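PDB 6WI4: caspase-3 from Porites astreoides, which probably cleaves proteins after aspartate residues as a cysteine protease of the caspase family, acting in coral apoptosis. Local coordinates for residues 59-73 / 98-112. Sequence-based numbering, arbitrary orientation.
Sequences NQTRAEIRRITKEMA and GTDGTMAIKDLTAIF
Arg62, in the first turn of helix 62-73, reaches across the turn and strand of 98-104 with its whole side chain. Its CB and CG pass beside Asp100 OD1, CG lying equally close to Gly101 O, and CD continues past the carbonyl oxygens of Gly101 and Thr102. A bend at chi3 (-70°) then turns the guanidinium over Gly101, which, at backbone angles that call for glycine, lets its CA sit 3.7 Å above the centre of the plane. NE and NH2 share Asp100 OD2 in a salt bridge of two weak bonds, the carboxylate turned 76° from the guanidinium. Arg62 NH1 donates almost straight to Thr102 O (2.9 Å), which lies in the guanidinium plane. An alanine in place of Arg62 would take away this arm and would probably leave the Asp100 charge without its mate and Thr102 O without this donor.

Asp100 also takes the Arg62 backbone N on the syn side of OD1 (2.8 Å), and a water links its OD2 to Ala63 N, so the carboxylate faces the amino end of the helix, whose N-cap Thr61 forms a capping box with Glu64. Before the helix, Thr99 N donates to Gln60 O (2.9 Å).

Farther along, Ile65 CG2 presses on Leu108 CD2 at a tight 3.5 Å and also meets Met103 SD, while Met103 CE lies over one face of the Arg66 guanidinium, near NE, and Arg66 NH1 forms a long salt bridge to Asp107 OD2 (3.5 Å). Thr69 packs on Leu108, Met72 CB meets the edge of the Phe112 ring, and Ala73 CB touches Ile111 CG1 (3.7 Å). Ile65, Thr69 and Leu108 also rest on strand 83-88, and helices 62-73 and 105-110, whose short axes run at 23°, pack side by side on the central sheet of the caspase alpha/beta fold.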
# COMPACT_ATOMS: atom_id res chain seq x y z
N ASN A 59 9.77 11.44 -2.75
CA ASN A 59 9.56 12.79 -2.19
C ASN A 59 8.69 13.65 -3.10
O ASN A 59 9.12 14.67 -3.65
CB ASN A 59 10.91 13.46 -1.92
CG ASN A 59 11.66 12.82 -0.78
OD1 ASN A 59 11.09 12.12 0.05
ND2 ASN A 59 12.96 13.09 -0.71
N GLN A 60 7.43 13.24 -3.24
CA GLN A 60 6.46 13.91 -4.11
C GLN A 60 5.54 14.82 -3.30
O GLN A 60 5.06 14.44 -2.23
CB GLN A 60 5.62 12.88 -4.85
CG GLN A 60 6.45 11.95 -5.72
CD GLN A 60 7.08 12.65 -6.89
OE1 GLN A 60 6.40 13.06 -7.82
NE2 GLN A 60 8.41 12.79 -6.85
N THR A 61 5.29 16.02 -3.83
CA THR A 61 4.29 16.91 -3.26
C THR A 61 2.88 16.38 -3.51
O THR A 61 2.67 15.44 -4.29
CB THR A 61 4.40 18.31 -3.87
OG1 THR A 61 4.13 18.23 -5.27
CG2 THR A 61 5.77 18.89 -3.64
N ARG A 62 1.90 17.01 -2.87
CA ARG A 62 0.51 16.66 -3.14
C ARG A 62 0.18 16.84 -4.61
O ARG A 62 -0.48 15.99 -5.21
CB ARG A 62 -0.42 17.50 -2.28
CG ARG A 62 -0.30 17.16 -0.82
CD ARG A 62 -1.16 18.07 0.02
NE ARG A 62 -0.65 19.43 0.05
CZ ARG A 62 -1.21 20.40 0.77
NH1 ARG A 62 -2.27 20.12 1.51
NH2 ARG A 62 -0.71 21.62 0.75
N ALA A 63 0.63 17.95 -5.21
CA ALA A 63 0.32 18.19 -6.61
C ALA A 63 0.95 17.13 -7.50
O ALA A 63 0.34 16.69 -8.48
CB ALA A 63 0.80 19.59 -7.01
N GLU A 64 2.16 16.69 -7.15
CA GLU A 64 2.82 15.65 -7.93
C GLU A 64 2.13 14.31 -7.76
O GLU A 64 2.01 13.55 -8.73
CB GLU A 64 4.28 15.57 -7.54
CG GLU A 64 5.07 16.77 -8.06
CD GLU A 64 6.46 16.88 -7.49
OE1 GLU A 64 6.69 16.43 -6.35
OE2 GLU A 64 7.32 17.46 -8.19
N ILE A 65 1.66 14.00 -6.55
CA ILE A 65 0.90 12.77 -6.34
C ILE A 65 -0.36 12.79 -7.20
O ILE A 65 -0.69 11.81 -7.88
CB ILE A 65 0.57 12.58 -4.85
CG1 ILE A 65 1.84 12.35 -4.04
CG2 ILE A 65 -0.37 11.40 -4.66
CD1 ILE A 65 1.63 12.40 -2.54
N ARG A 66 -1.07 13.92 -7.20
CA ARG A 66 -2.27 14.04 -8.02
C ARG A 66 -1.94 13.91 -9.51
O ARG A 66 -2.68 13.28 -10.26
CB ARG A 66 -2.97 15.37 -7.73
CG ARG A 66 -3.57 15.47 -6.33
CD ARG A 66 -4.59 16.60 -6.23
NE ARG A 66 -5.28 16.58 -4.94
CZ ARG A 66 -4.93 17.33 -3.90
NH1 ARG A 66 -5.59 17.24 -2.76
NH2 ARG A 66 -3.91 18.17 -4.01
N ARG A 67 -0.80 14.48 -9.93
CA ARG A 67 -0.40 14.34 -11.33
C ARG A 67 -0.17 12.88 -11.69
O ARG A 67 -0.62 12.40 -12.74
CB ARG A 67 0.86 15.16 -11.60
CG ARG A 67 1.44 14.96 -13.01
CD ARG A 67 2.78 15.69 -13.22
NE ARG A 67 3.44 15.25 -14.45
CZ ARG A 67 4.44 15.89 -15.06
NH1 ARG A 67 4.96 15.38 -16.17
NH2 ARG A 67 4.93 17.02 -14.57
N ILE A 68 0.52 12.13 -10.81
CA ILE A 68 0.77 10.72 -11.07
C ILE A 68 -0.54 9.96 -11.18
O ILE A 68 -0.74 9.15 -12.10
CB ILE A 68 1.68 10.12 -9.98
CG1 ILE A 68 3.07 10.73 -10.06
CG2 ILE A 68 1.79 8.62 -10.15
CD1 ILE A 68 3.88 10.58 -8.78
N THR A 69 -1.47 10.19 -10.25
CA THR A 69 -2.72 9.43 -10.30
C THR A 69 -3.52 9.79 -11.54
O THR A 69 -4.12 8.90 -12.16
CB THR A 69 -3.54 9.65 -9.03
OG1 THR A 69 -3.93 11.02 -8.93
CG2 THR A 69 -2.72 9.27 -7.82
N LYS A 70 -3.50 11.06 -11.97
CA LYS A 70 -4.19 11.43 -13.20
C LYS A 70 -3.56 10.76 -14.41
O LYS A 70 -4.27 10.27 -15.30
CB LYS A 70 -4.21 12.95 -13.38
CG LYS A 70 -4.87 13.37 -14.69
CD LYS A 70 -5.14 14.85 -14.77
CE LYS A 70 -5.91 15.18 -16.05
NZ LYS A 70 -6.28 16.62 -16.13
N GLU A 71 -2.23 10.73 -14.48
CA GLU A 71 -1.57 10.05 -15.59
C GLU A 71 -1.91 8.56 -15.62
O GLU A 71 -2.02 7.98 -16.71
CB GLU A 71 -0.06 10.26 -15.50
CG GLU A 71 0.31 11.73 -15.70
CD GLU A 71 1.77 12.04 -15.48
OE1 GLU A 71 2.51 11.22 -14.90
OE2 GLU A 71 2.17 13.15 -15.89
N MET A 72 -2.11 7.93 -14.45
CA MET A 72 -2.51 6.53 -14.43
C MET A 72 -3.97 6.36 -14.83
O MET A 72 -4.33 5.39 -15.51
CB MET A 72 -2.27 5.93 -13.04
CG MET A 72 -0.81 5.87 -12.64
SD MET A 72 0.17 4.88 -13.76
CE MET A 72 1.17 6.17 -14.51
N ALA A 73 -4.83 7.31 -14.44
CA ALA A 73 -6.25 7.20 -14.76
C ALA A 73 -6.51 7.37 -16.25
O ALA A 73 -7.50 6.83 -16.77
CB ALA A 73 -7.04 8.24 -13.97
N GLY A 98 1.61 14.38 1.22
CA GLY A 98 2.66 14.78 0.30
C GLY A 98 3.79 15.43 1.08
O GLY A 98 3.69 15.66 2.28
N THR A 99 4.88 15.77 0.39
CA THR A 99 5.96 16.43 1.11
C THR A 99 5.53 17.78 1.67
O THR A 99 6.15 18.26 2.62
CB THR A 99 7.18 16.62 0.22
OG1 THR A 99 6.79 17.28 -0.98
CG2 THR A 99 7.81 15.28 -0.11
N ASP A 100 4.48 18.38 1.12
CA ASP A 100 4.07 19.72 1.50
C ASP A 100 2.82 19.77 2.36
O ASP A 100 2.47 20.87 2.83
CB ASP A 100 3.85 20.58 0.25
CG ASP A 100 2.77 20.03 -0.66
OD1 ASP A 100 2.68 18.80 -0.80
OD2 ASP A 100 1.99 20.83 -1.23
N GLY A 101 2.13 18.66 2.59
CA GLY A 101 0.91 18.70 3.37
C GLY A 101 0.03 17.49 3.10
O GLY A 101 0.43 16.56 2.41
N THR A 102 -1.18 17.56 3.63
CA THR A 102 -2.09 16.42 3.65
C THR A 102 -3.06 16.44 2.47
O THR A 102 -3.42 17.50 1.95
CB THR A 102 -2.89 16.36 4.95
OG1 THR A 102 -3.67 17.57 5.09
CG2 THR A 102 -1.98 16.23 6.14
N MET A 103 -3.48 15.25 2.08
CA MET A 103 -4.58 15.09 1.13
C MET A 103 -5.39 13.88 1.54
O MET A 103 -4.89 12.95 2.17
CB MET A 103 -4.08 14.95 -0.31
CG MET A 103 -3.02 13.90 -0.49
SD MET A 103 -2.41 13.75 -2.18
CE MET A 103 -3.90 13.23 -3.02
N ALA A 104 -6.67 13.90 1.17
CA ALA A 104 -7.56 12.80 1.52
C ALA A 104 -7.27 11.57 0.67
O ALA A 104 -7.08 11.68 -0.55
CB ALA A 104 -9.02 13.22 1.35
N ILE A 105 -7.25 10.40 1.31
CA ILE A 105 -7.06 9.15 0.58
C ILE A 105 -8.18 8.92 -0.43
O ILE A 105 -7.96 8.36 -1.50
CB ILE A 105 -6.92 7.98 1.59
CG1 ILE A 105 -5.57 8.04 2.30
CG2 ILE A 105 -7.09 6.64 0.90
CD1 ILE A 105 -5.41 7.03 3.41
N LYS A 106 -9.40 9.36 -0.10
CA LYS A 106 -10.51 9.27 -1.05
C LYS A 106 -10.18 9.94 -2.38
O LYS A 106 -10.62 9.47 -3.44
CB LYS A 106 -11.77 9.88 -0.45
CG LYS A 106 -12.37 9.08 0.68
N ASP A 107 -9.41 11.04 -2.35
CA ASP A 107 -8.99 11.69 -3.59
C ASP A 107 -8.19 10.74 -4.47
O ASP A 107 -8.45 10.63 -5.68
CB ASP A 107 -8.15 12.93 -3.28
CG ASP A 107 -8.98 14.07 -2.73
OD1 ASP A 107 -10.17 13.85 -2.45
OD2 ASP A 107 -8.42 15.18 -2.58
N LEU A 108 -7.19 10.07 -3.89
CA LEU A 108 -6.35 9.14 -4.64
C LEU A 108 -7.18 8.12 -5.39
O LEU A 108 -6.99 7.89 -6.59
CB LEU A 108 -5.39 8.42 -3.69
CG LEU A 108 -4.27 9.21 -3.02
CD1 LEU A 108 -3.56 8.37 -1.98
CD2 LEU A 108 -3.31 9.68 -4.06
N THR A 109 -8.13 7.51 -4.69
CA THR A 109 -8.80 6.32 -5.20
C THR A 109 -9.99 6.66 -6.08
O THR A 109 -10.29 5.90 -7.01
CB THR A 109 -9.23 5.44 -4.02
OG1 THR A 109 -9.88 6.24 -3.04
CG2 THR A 109 -8.00 4.83 -3.36
N ALA A 110 -10.64 7.80 -5.83
CA ALA A 110 -11.83 8.16 -6.58
C ALA A 110 -11.56 8.23 -8.08
O ALA A 110 -12.36 7.75 -8.88
CB ALA A 110 -12.37 9.51 -6.09
N ILE A 111 -10.41 8.80 -8.46
CA ILE A 111 -10.11 9.03 -9.87
C ILE A 111 -10.02 7.73 -10.68
O ILE A 111 -10.01 7.78 -11.91
CB ILE A 111 -8.80 9.86 -9.98
CG1 ILE A 111 -8.58 10.36 -11.40
CG2 ILE A 111 -7.61 9.05 -9.50
CD1 ILE A 111 -7.90 11.71 -11.47
N PHE A 112 -10.03 6.57 -10.02
CA PHE A 112 -9.95 5.29 -10.71
C PHE A 112 -11.29 4.56 -10.81
O PHE A 112 -11.37 3.56 -11.52
CB PHE A 112 -8.93 4.38 -10.02
CG PHE A 112 -7.53 4.86 -10.13
CD1 PHE A 112 -6.80 4.66 -11.29
CD2 PHE A 112 -6.93 5.53 -9.08
CE1 PHE A 112 -5.51 5.11 -11.39
CE2 PHE A 112 -5.63 5.98 -9.17
CZ PHE A 112 -4.92 5.77 -10.34
O HOH W 1 1.37 20.42 -3.80